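Local coordinates for HTH tetR-type domain-containing protein (Streptomyces coelicolor A3, PDB 3IUV) that probably acts as a DNA-binding transcription regulator of the TetR family, with a helix-turn-helix DNA-binding domain and a separate C-terminal helical domain, at residues R14-A19 against L62-E67; I20-Q25 against H33-A38; A70-A75 against G95-G100; K26-L31 against D56-A61. All coordinates share one frame; numbering follows the deposited sequence.

Contact 1 of 4, residues R14-A19 against L62-E67; sequences RIIDAA and LRQANE
In the N-terminal DNA-binding domain of this TetR-family fold, the first helix, 11-24, lies against the long helix 54-73, and Asp17 and Ile16 of the one meet Gln64 of the other. Gln64 carries the contact. With its CG anti to the backbone N (chi1 159°), the side chain reaches across the gap and sets its amide against Ile16 through OE1 and against Asp17 through NE2. Gln64 NE2 donates to Asp17 OD1 over 3.1 Å, a moderately bent bond with an N-H...O angle of 144°. The amide meets this oxygen nearly along its C-O direction, although the oxygen is tilted out of the amide plane, and the carboxylate plane is turned 67° from it. Gln13, one turn before Asp17, completes the polar group: its NE2 donates to both Gln64 OE1 and Asp17 OD2, fixing which way round the Gln64 amide sits. Shortened to an alanine, Gln64 would no longer carry an amide, and Asp17 OD1 would probably lose its donor while Gln13 NE2 lost one acceptor. Ile16 lends an apolar side to the group and also packs on Ala60 and Phe51. Ile16 CG2 lies 4.0 Å from Gln64 OE1, the carbonyl end of the amide.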
loop_
_atom_site.group_PDB
_atom_site.type_symbol
_atom_site.label_atom_id
_atom_site.label_comp_id
_atom_site.label_asym_id
_atom_site.label_seq_id
_atom_site.Cartn_x
_atom_site.Cartn_y
_atom_site.Cartn_z
ATOM N N ARG A 14 -4.786 24.953 -10.583
ATOM C CA ARG A 14 -6.123 24.917 -10.019
ATOM C C ARG A 14 -6.742 23.611 -10.410
ATOM O O ARG A 14 -7.402 22.957 -9.599
ATOM C CB ARG A 14 -6.976 26.053 -10.569
ATOM C CG ARG A 14 -6.731 27.395 -9.916
ATOM C CD ARG A 14 -7.560 28.454 -10.605
ATOM N NE ARG A 14 -8.899 27.960 -10.918
ATOM C CZ ARG A 14 -9.822 28.673 -11.556
ATOM N NH1 ARG A 14 -9.543 29.907 -11.943
ATOM N NH2 ARG A 14 -11.021 28.157 -11.809
ATOM N N ILE A 15 -6.515 23.233 -11.667
ATOM C CA ILE A 15 -7.046 21.982 -12.200
ATOM C C ILE A 15 -6.505 20.754 -11.442
ATOM O O ILE A 15 -7.282 19.971 -10.879
ATOM C CB ILE A 15 -6.832 21.874 -13.740
ATOM C CG1 ILE A 15 -7.783 22.841 -14.475
ATOM C CG2 ILE A 15 -6.991 20.415 -14.237
ATOM C CD1 ILE A 15 -7.632 22.864 -15.975
ATOM N N ILE A 16 -5.183 20.605 -11.408
ATOM C CA ILE A 16 -4.543 19.491 -10.714
ATOM C C ILE A 16 -4.976 19.395 -9.257
ATOM O O ILE A 16 -5.267 18.307 -8.742
ATOM C CB ILE A 16 -3.033 19.639 -10.760
ATOM C CG1 ILE A 16 -2.560 19.489 -12.209
ATOM C CG2 ILE A 16 -2.379 18.616 -9.849
ATOM C CD1 ILE A 16 -1.089 19.742 -12.397
ATOM N N ASP A 17 -5.012 20.546 -8.593
ATOM C CA ASP A 17 -5.390 20.599 -7.190
ATOM C C ASP A 17 -6.798 20.089 -7.023
ATOM O O ASP A 17 -7.101 19.350 -6.098
ATOM C CB ASP A 17 -5.287 22.029 -6.677
ATOM C CG ASP A 17 -3.847 22.451 -6.432
ATOM O OD1 ASP A 17 -3.045 21.602 -5.979
ATOM O OD2 ASP A 17 -3.513 23.625 -6.693
ATOM N N ALA A 18 -7.659 20.492 -7.942
ATOM C CA ALA A 18 -9.037 20.046 -7.935
ATOM C C ALA A 18 -9.112 18.541 -8.143
ATOM O O ALA A 18 -9.866 17.858 -7.456
ATOM C CB ALA A 18 -9.836 20.792 -9.004
ATOM N N ALA A 19 -8.330 18.030 -9.092
ATOM C CA ALA A 19 -8.276 16.599 -9.338
ATOM C C ALA A 19 -7.917 15.965 -8.016
ATOM O O ALA A 19 -8.541 14.994 -7.569
ATOM C CB ALA A 19 -7.213 16.281 -10.359
ATOM N N LEU A 62 -0.537 12.941 -9.378
ATOM C CA LEU A 62 0.364 12.256 -8.471
ATOM C C LEU A 62 1.769 12.859 -8.441
ATOM O O LEU A 62 2.284 13.189 -7.376
ATOM C CB LEU A 62 0.427 10.769 -8.797
ATOM C CG LEU A 62 1.364 9.989 -7.879
ATOM C CD1 LEU A 62 2.801 10.107 -8.353
ATOM C CD2 LEU A 62 1.230 10.459 -6.437
ATOM N N ARG A 63 2.402 12.973 -9.601
ATOM C CA ARG A 63 3.749 13.527 -9.663
ATOM C C ARG A 63 3.871 14.751 -8.757
ATOM O O ARG A 63 4.949 15.035 -8.240
ATOM C CB ARG A 63 4.134 13.866 -11.113
ATOM C CG ARG A 63 5.607 14.240 -11.334
ATOM C CD ARG A 63 6.026 13.967 -12.778
ATOM N NE ARG A 63 6.134 12.533 -13.055
ATOM C CZ ARG A 63 5.944 11.972 -14.246
ATOM N NH1 ARG A 63 5.618 12.718 -15.295
ATOM N NH2 ARG A 63 6.068 10.656 -14.382
ATOM N N GLN A 64 2.763 15.468 -8.563
ATOM C CA GLN A 64 2.732 16.575 -7.609
ATOM C C GLN A 64 2.893 16.048 -6.194
ATOM O O GLN A 64 3.707 16.555 -5.424
ATOM C CB GLN A 64 1.435 17.379 -7.701
ATOM C CG GLN A 64 1.156 18.177 -6.427
ATOM C CD GLN A 64 0.411 19.484 -6.676
ATOM O OE1 GLN A 64 0.607 20.153 -7.704
ATOM N NE2 GLN A 64 -0.440 19.864 -5.723
ATOM N N ALA A 65 2.100 15.041 -5.841
ATOM C CA ALA A 65 2.303 14.349 -4.573
ATOM C C ALA A 65 3.783 14.018 -4.441
ATOM O O ALA A 65 4.457 14.520 -3.538
ATOM C CB ALA A 65 1.478 13.085 -4.509
ATOM N N ASN A 66 4.281 13.179 -5.351
ATOM C CA ASN A 66 5.717 12.873 -5.442
ATOM C C ASN A 66 6.658 14.071 -5.253
ATOM O O ASN A 66 7.698 13.931 -4.635
ATOM C CB ASN A 66 6.060 12.164 -6.757
ATOM C CG ASN A 66 5.740 10.690 -6.730
ATOM O OD1 ASN A 66 5.387 10.140 -5.685
ATOM N ND2 ASN A 66 5.861 10.035 -7.884
ATOM N N GLU A 67 6.311 15.243 -5.782
ATOM C CA GLU A 67 7.167 16.421 -5.601
ATOM C C GLU A 67 7.019 17.063 -4.215
ATOM O O GLU A 67 7.947 17.703 -3.718
ATOM C CB GLU A 67 6.947 17.439 -6.720
ATOM C CG GLU A 67 7.431 16.935 -8.076
ATOM C CD GLU A 67 7.025 17.838 -9.237
ATOM O OE1 GLU A 67 7.337 17.480 -10.395
ATOM O OE2 GLU A 67 6.397 18.896 -8.994
#

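Contact 2 of 4, residues I20-Q25 against H33-A38; sequences IRVVGQ and HRTVAA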
loop_
_atom_site.group_PDB
_atom_site.type_symbol
_atom_site.label_atom_id
_atom_site.label_comp_id
_atom_site.label_asym_id
_atom_site.label_seq_id
_atom_site.Cartn_x
_atom_site.Cartn_y
_atom_site.Cartn_z
ATOM N N ILE A 20 -6.902 16.546 -7.390
ATOM C CA ILE A 20 -6.458 16.125 -6.077
ATOM C C ILE A 20 -7.630 16.022 -5.098
ATOM O O ILE A 20 -7.850 14.972 -4.499
ATOM C CB ILE A 20 -5.315 17.045 -5.559
ATOM C CG1 ILE A 20 -3.955 16.420 -5.899
ATOM C CG2 ILE A 20 -5.430 17.303 -4.063
ATOM C CD1 ILE A 20 -2.762 17.379 -5.795
ATOM N N ARG A 21 -8.408 17.085 -4.956
ATOM C CA ARG A 21 -9.501 17.060 -3.984
ATOM C C ARG A 21 -10.611 16.075 -4.356
ATOM O O ARG A 21 -11.164 15.387 -3.489
ATOM C CB ARG A 21 -10.072 18.463 -3.778
ATOM C CG ARG A 21 -9.036 19.469 -3.314
ATOM C CD ARG A 21 -9.683 20.812 -3.067
ATOM N NE ARG A 21 -10.643 21.137 -4.119
ATOM C CZ ARG A 21 -10.318 21.653 -5.302
ATOM N NH1 ARG A 21 -9.045 21.905 -5.595
ATOM N NH2 ARG A 21 -11.266 21.917 -6.197
ATOM N N VAL A 22 -10.931 16.010 -5.644
ATOM C CA VAL A 22 -11.957 15.097 -6.119
ATOM C C VAL A 22 -11.691 13.652 -5.649
ATOM O O VAL A 22 -12.623 12.936 -5.291
ATOM C CB VAL A 22 -12.136 15.195 -7.667
ATOM C CG1 VAL A 22 -13.078 14.118 -8.191
ATOM C CG2 VAL A 22 -12.660 16.573 -8.058
ATOM N N VAL A 23 -10.426 13.244 -5.599
ATOM C CA VAL A 23 -10.088 11.830 -5.389
ATOM C C VAL A 23 -9.993 11.330 -3.934
ATOM O O VAL A 23 -10.522 10.272 -3.609
ATOM C CB VAL A 23 -8.787 11.464 -6.107
ATOM C CG1 VAL A 23 -8.964 11.579 -7.610
ATOM C CG2 VAL A 23 -7.682 12.363 -5.633
ATOM N N GLY A 24 -9.300 12.059 -3.065
ATOM C CA GLY A 24 -9.209 11.645 -1.672
ATOM C C GLY A 24 -10.605 11.667 -1.084
ATOM O O GLY A 24 -10.868 11.139 0.005
ATOM N N GLN A 25 -11.503 12.279 -1.852
ATOM C CA GLN A 25 -12.873 12.521 -1.448
ATOM C C GLN A 25 -13.868 11.719 -2.302
ATOM O O GLN A 25 -15.041 11.603 -1.952
ATOM C CB GLN A 25 -13.163 14.019 -1.552
ATOM C CG GLN A 25 -14.291 14.512 -0.669
ATOM C CD GLN A 25 -15.657 14.166 -1.218
ATOM O OE1 GLN A 25 -16.598 13.900 -0.464
ATOM N NE2 GLN A 25 -15.774 14.158 -2.539
ATOM N N HIS A 33 -12.500 14.376 -16.386
ATOM C CA HIS A 33 -12.485 15.734 -16.938
ATOM C C HIS A 33 -13.669 16.559 -16.499
ATOM O O HIS A 33 -13.519 17.710 -16.092
ATOM C CB HIS A 33 -12.475 15.695 -18.458
ATOM C CG HIS A 33 -11.166 15.265 -19.021
ATOM N ND1 HIS A 33 -10.937 13.985 -19.468
ATOM C CD2 HIS A 33 -10.000 15.938 -19.171
ATOM C CE1 HIS A 33 -9.686 13.888 -19.888
ATOM N NE2 HIS A 33 -9.096 15.058 -19.712
ATOM N N ARG A 34 -14.851 15.964 -16.599
ATOM C CA ARG A 34 -16.068 16.690 -16.316
ATOM C C ARG A 34 -16.188 16.991 -14.818
ATOM O O ARG A 34 -16.668 18.060 -14.439
ATOM C CB ARG A 34 -17.280 15.922 -16.856
ATOM C CG ARG A 34 -18.479 16.788 -17.139
ATOM C CD ARG A 34 -19.106 16.449 -18.486
ATOM N NE ARG A 34 -20.148 17.408 -18.845
ATOM C CZ ARG A 34 -20.527 17.678 -20.094
ATOM N NH1 ARG A 34 -19.939 17.064 -21.112
ATOM N NH2 ARG A 34 -21.489 18.568 -20.330
ATOM N N THR A 35 -15.718 16.073 -13.973
ATOM C CA THR A 35 -15.872 16.219 -12.520
ATOM C C THR A 35 -14.790 17.107 -11.943
ATOM O O THR A 35 -15.010 17.851 -10.984
ATOM C CB THR A 35 -15.796 14.878 -11.778
ATOM O OG1 THR A 35 -16.289 13.827 -12.616
ATOM C CG2 THR A 35 -16.625 14.956 -10.514
ATOM N N VAL A 36 -13.606 16.993 -12.523
ATOM C CA VAL A 36 -12.528 17.923 -12.251
ATOM C C VAL A 36 -12.881 19.333 -12.746
ATOM O O VAL A 36 -12.562 20.323 -12.096
ATOM C CB VAL A 36 -11.239 17.443 -12.910
ATOM C CG1 VAL A 36 -10.040 18.107 -12.263
ATOM C CG2 VAL A 36 -11.131 15.936 -12.772
ATOM N N ALA A 37 -13.542 19.432 -13.894
ATOM C CA ALA A 37 -13.959 20.744 -14.389
ATOM C C ALA A 37 -14.923 21.384 -13.394
ATOM O O ALA A 37 -14.741 22.523 -12.968
ATOM C CB ALA A 37 -14.596 20.630 -15.761
ATOM N N ALA A 38 -15.951 20.635 -13.020
ATOM C CA ALA A 38 -16.871 21.082 -11.985
ATOM C C ALA A 38 -16.112 21.560 -10.751
ATOM O O ALA A 38 -16.226 22.725 -10.367
ATOM C CB ALA A 38 -17.850 19.966 -11.614
#
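Val22 points its fork at helix 33-40, and the two residues that receive it, Thr35 and Val36, are turned differently towards it. Thr35 faces helix 11-24, whereas the CB of Val36 leaves its backbone across the line between the helices, so Val22 meets both the methyl and the carbonyl O of Thr35 but only the backbone of Val36. The two methyls of Val22 divide the work. Val22 CG1, anti to the backbone N (chi1 173°), reaches the methyl CG2 of Thr35 at 4.3 Å. Val22 CG2, on the side of the backbone N, lies over the Thr35-Val36 link of the chain, 4.0 Å from Thr35 O and 4.4 Å from Val36 CA. These are van der Waals contacts, one of them methyl to carbonyl oxygen, and no hydrogen bond joins the segments. The hydroxyl of Thr35 is engaged with Ser32 OG, just before the helix, while its methyl meets Val22. The backbones come close here, with Val22 CA and Val36 CA 6.8 Å apart. Helix 33-40 is the first helix of the predicted helix-turn-helix. Val22 and Val36 both pack on Leu31 of the connecting loop, Val36 reaches on to Leu57 of helix 54-73, and His33 and Ala37 turn to helix 44-50, so helix 33-40 is held between the first helix, the long helix and its partner in the motif.

Contact 3 of 4, residues A70-A75 against G95-G100; sequences ARVVAA and GEWLGG
Val72, near the C-terminal end of helix 54-73, packs against Glu96 and Trp97 at the end of helix 86-98, in the all-helical C-terminal part of the TetR-family fold. The long helix starts in the DNA-binding domain and ends here, so this contact seats its far end on the helix that follows it. Val72 contributes more buried surface than any other residue of the pair of segments. Its side chain points at helix 86-98 and splits between two successive residues. CG1, anti to the backbone N (chi1 -179°), runs alongside Glu96, the two side chains passing in opposite directions. Val72 CG1 lies 3.8 Å from Glu96 CB and 3.6 Å from Glu96 OE1, so that the methylene root and the carboxylate of Glu96 both rest on the valine. This is a surface contact, and the acid's other oxygen, Glu96 OE2, makes a weak hydrogen bond with His76 NE2. CG2 of Val72 turns instead to the indole of Trp97, approaching it obliquely. Trp97 starts off across the line between the helices, and its long ring brings the six-membered part beside the long helix. There it stacks edge-to-face with Phe69 and extends to the backbone at Ala65, so the ring bridges successive turns of helix 54-73. The backbones are nearest at Val72 and Trp97, with CA atoms 6.7 Å apart. The valine meets the indole at Trp97 CE3, 4.3 Å from Val72 CG2.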
loop_
_atom_site.group_PDB
_atom_site.type_symbol
_atom_site.label_atom_id
_atom_site.label_comp_id
_atom_site.label_asym_id
_atom_site.label_seq_id
_atom_site.Cartn_x
_atom_site.Cartn_y
_atom_site.Cartn_z
ATOM N N ALA A 70 9.329 14.948 -1.898
ATOM C CA ALA A 70 10.718 15.256 -2.255
ATOM C C ALA A 70 11.117 16.636 -1.752
ATOM O O ALA A 70 12.296 16.984 -1.746
ATOM C CB ALA A 70 10.936 15.158 -3.774
ATOM N N ARG A 71 10.122 17.411 -1.332
ATOM C CA ARG A 71 10.365 18.733 -0.785
ATOM C C ARG A 71 10.477 18.676 0.734
ATOM O O ARG A 71 11.039 19.580 1.353
ATOM C CB ARG A 71 9.290 19.724 -1.248
ATOM C CG ARG A 71 9.677 20.467 -2.532
ATOM C CD ARG A 71 8.484 21.073 -3.263
ATOM N NE ARG A 71 7.359 21.339 -2.370
ATOM C CZ ARG A 71 6.094 21.021 -2.639
ATOM N NH1 ARG A 71 5.142 21.302 -1.750
ATOM N NH2 ARG A 71 5.777 20.440 -3.797
ATOM N N VAL A 72 9.940 17.609 1.325
ATOM C CA VAL A 72 10.183 17.291 2.733
ATOM C C VAL A 72 11.605 16.754 2.867
ATOM O O VAL A 72 12.343 17.080 3.797
ATOM C CB VAL A 72 9.231 16.195 3.215
ATOM C CG1 VAL A 72 9.482 15.883 4.702
ATOM C CG2 VAL A 72 7.783 16.590 2.938
ATOM N N VAL A 73 11.963 15.914 1.909
ATOM C CA VAL A 73 13.273 15.301 1.843
ATOM C C VAL A 73 14.341 16.359 1.625
ATOM O O VAL A 73 15.311 16.458 2.387
ATOM C CB VAL A 73 13.332 14.300 0.677
ATOM C CG1 VAL A 73 14.782 13.989 0.294
ATOM C CG2 VAL A 73 12.576 13.046 1.041
ATOM N N ALA A 74 14.158 17.137 0.564
ATOM C CA ALA A 74 15.048 18.248 0.270
ATOM C C ALA A 74 15.115 19.242 1.443
ATOM O O ALA A 74 16.040 20.029 1.517
ATOM C CB ALA A 74 14.625 18.938 -1.017
ATOM N N ALA A 75 14.159 19.188 2.368
ATOM C CA ALA A 75 14.221 20.028 3.569
ATOM C C ALA A 75 15.009 19.370 4.712
ATOM O O ALA A 75 15.153 19.946 5.793
ATOM C CB ALA A 75 12.823 20.420 4.036
ATOM N N GLY A 95 7.855 11.865 9.973
ATOM C CA GLY A 95 7.037 12.643 10.902
ATOM C C GLY A 95 6.359 13.819 10.213
ATOM O O GLY A 95 5.198 14.111 10.470
ATOM N N GLU A 96 7.079 14.491 9.319
ATOM C CA GLU A 96 6.514 15.618 8.583
ATOM C C GLU A 96 5.529 15.167 7.509
ATOM O O GLU A 96 4.374 15.592 7.503
ATOM C CB GLU A 96 7.623 16.454 7.956
ATOM C CG GLU A 96 8.507 17.128 8.977
ATOM C CD GLU A 96 9.718 17.791 8.360
ATOM O OE1 GLU A 96 9.602 18.364 7.254
ATOM O OE2 GLU A 96 10.787 17.748 8.995
ATOM N N TRP A 97 5.995 14.309 6.605
ATOM C CA TRP A 97 5.172 13.750 5.529
ATOM C C TRP A 97 3.818 13.246 6.020
ATOM O O TRP A 97 2.872 13.129 5.240
ATOM C CB TRP A 97 5.932 12.602 4.867
ATOM C CG TRP A 97 5.231 11.894 3.734
ATOM C CD1 TRP A 97 4.968 10.554 3.646
ATOM C CD2 TRP A 97 4.742 12.480 2.512
ATOM N NE1 TRP A 97 4.340 10.271 2.456
ATOM C CE2 TRP A 97 4.192 11.430 1.743
ATOM C CE3 TRP A 97 4.713 13.783 2.003
ATOM C CZ2 TRP A 97 3.618 11.652 0.483
ATOM C CZ3 TRP A 97 4.139 13.999 0.753
ATOM C CH2 TRP A 97 3.599 12.939 0.009
ATOM N N LEU A 98 3.731 12.941 7.311
ATOM C CA LEU A 98 2.488 12.435 7.883
ATOM C C LEU A 98 1.715 13.499 8.700
ATOM O O LEU A 98 0.510 13.678 8.507
ATOM C CB LEU A 98 2.738 11.137 8.677
ATOM C CG LEU A 98 3.363 9.956 7.901
ATOM C CD1 LEU A 98 4.018 8.961 8.848
ATOM C CD2 LEU A 98 2.367 9.240 6.976
ATOM N N GLY A 99 2.402 14.218 9.587
ATOM C CA GLY A 99 1.780 15.330 10.291
ATOM C C GLY A 99 0.961 16.197 9.346
ATOM O O GLY A 99 1.425 16.552 8.264
ATOM N N GLY A 100 -0.257 16.540 9.753
ATOM C CA GLY A 100 -1.207 17.183 8.863
ATOM C C GLY A 100 -2.409 16.270 8.695
ATOM O O GLY A 100 -2.793 15.590 9.641
#

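Contact 4 of 4, residues K26-L31 against D56-A61; sequences KGIAGL and DLMVAA
Leu57 O accepts the N-H of Ala61 over 2.6 Å, the helical bond that closes a turn of helix 54-73 where Leu57 and Met58 face Leu31 and Ile28. Across the contact itself everything is apolar: the loop joining the first helix of the TetR-type DNA-binding domain to its helix-turn-helix lays two branched side chains on the long helix. Met58, a selenomethionine, has the largest share. Its chain leaves with CG anti to the carbonyl carbon (chi1 -67°) and bends about its CG-SE bond, bringing the terminal methyl between Ile28 and Leu31. Ile28 comes across this end at about a right angle, Ile28 CD1 lying 3.4 Å from both Met58 SE and Met58 CE. Leu31 instead runs past Met58 in the opposite direction, with Leu31 CD2 3.4 Å from the methyl Met58 CE and 3.6 Å from Met58 CG. On its other branch Leu31 turns to Leu57, and both pack on Ala19 and Val36, so the pair belongs to the core shared by three helices of the domain. Ile28 lies nearer the surface, and it also packs on Ile28 of the second subunit, so one residue serves both the loop's seat and a subunit contact. In the deeper part of the contact, Leu31 CD1 and Leu57 CD1 stand 4.1 Å apart.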
loop_
_atom_site.group_PDB
_atom_site.type_symbol
_atom_site.label_atom_id
_atom_site.label_comp_id
_atom_site.label_asym_id
_atom_site.label_seq_id
_atom_site.Cartn_x
_atom_site.Cartn_y
_atom_site.Cartn_z
ATOM N N LYS A 26 -13.405 11.167 -3.422
ATOM C CA LYS A 26 -14.266 10.332 -4.273
ATOM C C LYS A 26 -13.489 9.248 -5.025
ATOM O O LYS A 26 -14.053 8.523 -5.844
ATOM C CB LYS A 26 -15.072 11.183 -5.264
ATOM C CG LYS A 26 -16.381 11.732 -4.714
ATOM C CD LYS A 26 -17.381 10.622 -4.425
ATOM C CE LYS A 26 -18.676 11.181 -3.851
ATOM N NZ LYS A 26 -19.660 10.117 -3.503
ATOM N N GLY A 27 -12.192 9.159 -4.753
ATOM C CA GLY A 27 -11.367 8.065 -5.232
ATOM C C GLY A 27 -11.054 8.047 -6.714
ATOM O O GLY A 27 -11.447 8.938 -7.465
ATOM N N ILE A 28 -10.327 7.010 -7.123
ATOM C CA ILE A 28 -9.964 6.784 -8.519
ATOM C C ILE A 28 -11.159 6.918 -9.453
ATOM O O ILE A 28 -11.027 7.369 -10.595
ATOM C CB ILE A 28 -9.334 5.375 -8.705
ATOM C CG1 ILE A 28 -9.438 4.918 -10.162
ATOM C CG2 ILE A 28 -9.990 4.346 -7.769
ATOM C CD1 ILE A 28 -8.532 5.664 -11.109
ATOM N N ALA A 29 -12.327 6.536 -8.951
ATOM C CA ALA A 29 -13.511 6.394 -9.786
ATOM C C ALA A 29 -14.386 7.640 -9.837
ATOM O O ALA A 29 -15.337 7.700 -10.617
ATOM C CB ALA A 29 -14.327 5.205 -9.321
ATOM N N GLY A 30 -14.073 8.630 -9.008
ATOM C CA GLY A 30 -14.883 9.833 -8.940
ATOM C C GLY A 30 -14.299 11.019 -9.688
ATOM O O GLY A 30 -14.820 12.133 -9.612
ATOM N N LEU A 31 -13.220 10.777 -10.425
ATOM C CA LEU A 31 -12.485 11.861 -11.062
ATOM C C LEU A 31 -12.379 11.716 -12.578
ATOM O O LEU A 31 -11.746 10.794 -13.090
ATOM C CB LEU A 31 -11.102 12.010 -10.420
ATOM C CG LEU A 31 -9.961 12.526 -11.293
ATOM C CD1 LEU A 31 -9.117 13.534 -10.541
ATOM C CD2 LEU A 31 -9.120 11.368 -11.785
ATOM N N ASP A 56 -3.052 11.713 -17.925
ATOM C CA ASP A 56 -2.214 12.886 -17.736
ATOM C C ASP A 56 -2.686 13.641 -16.519
ATOM O O ASP A 56 -1.884 14.157 -15.738
ATOM C CB ASP A 56 -2.284 13.772 -18.963
ATOM C CG ASP A 56 -2.165 12.983 -20.234
ATOM O OD1 ASP A 56 -2.964 13.219 -21.169
ATOM O OD2 ASP A 56 -1.286 12.100 -20.275
ATOM N N LEU A 57 -3.998 13.689 -16.338
ATOM C CA LEU A 57 -4.517 14.319 -15.144
ATOM C C LEU A 57 -4.065 13.548 -13.895
ATOM O O LEU A 57 -3.423 14.113 -13.010
ATOM C CB LEU A 57 -6.031 14.450 -15.206
ATOM C CG LEU A 57 -6.524 15.686 -14.457
ATOM C CD1 LEU A 57 -7.936 15.457 -13.969
ATOM C CD2 LEU A 57 -5.599 16.010 -13.285
HETATM N N MSE A 58 -4.374 12.256 -13.829
HETATM C CA MSE A 58 -3.904 11.446 -12.706
HETATM C C MSE A 58 -2.388 11.398 -12.629
HETATM O O MSE A 58 -1.820 11.223 -11.544
HETATM C CB MSE A 58 -4.454 10.026 -12.771
HETATM C CG MSE A 58 -5.945 9.954 -12.560
HETATM SE SE MSE A 58 -6.579 8.148 -12.277
HETATM C CE MSE A 58 -8.341 8.337 -13.143
ATOM N N VAL A 59 -1.727 11.534 -13.775
ATOM C CA VAL A 59 -0.272 11.451 -13.793
ATOM C C VAL A 59 0.323 12.702 -13.202
ATOM O O VAL A 59 1.250 12.633 -12.394
ATOM C CB VAL A 59 0.313 11.258 -15.197
ATOM C CG1 VAL A 59 1.859 11.303 -15.133
ATOM C CG2 VAL A 59 -0.168 9.944 -15.788
ATOM N N ALA A 60 -0.208 13.845 -13.619
ATOM C CA ALA A 60 0.218 15.109 -13.053
ATOM C C ALA A 60 -0.210 15.094 -11.600
ATOM O O ALA A 60 0.590 15.364 -10.704
ATOM C CB ALA A 60 -0.425 16.274 -13.796
ATOM N N ALA A 61 -1.473 14.737 -11.377
ATOM C CA ALA A 61 -2.050 14.727 -10.040
ATOM C C ALA A 61 -1.106 14.086 -9.019
ATOM O O ALA A 61 -0.881 14.628 -7.932
ATOM C CB ALA A 61 -3.384 14.018 -10.054
#

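In the fold
From the N terminus, helix 11-24 supplies the first segments of contacts 1 and 2, and the loop after it opens contact 4. Contact 2 closes first, a short loop back to helix 33-40. Contact 4 closes on helix 54-73 and crosses contact 2, their segments alternating along the chain, while both nest inside the larger loop that contact 1 closes further along the same helix. The three touch one another, through Ala19, Leu31, Val36 and Leu57 among others, and form part of the core of the DNA-binding domain. Contact 3 follows in series, touches contact 1 where Trp97 packs on the backbone of Ala65, and ties the far end of helix 54-73 to helix 86-98.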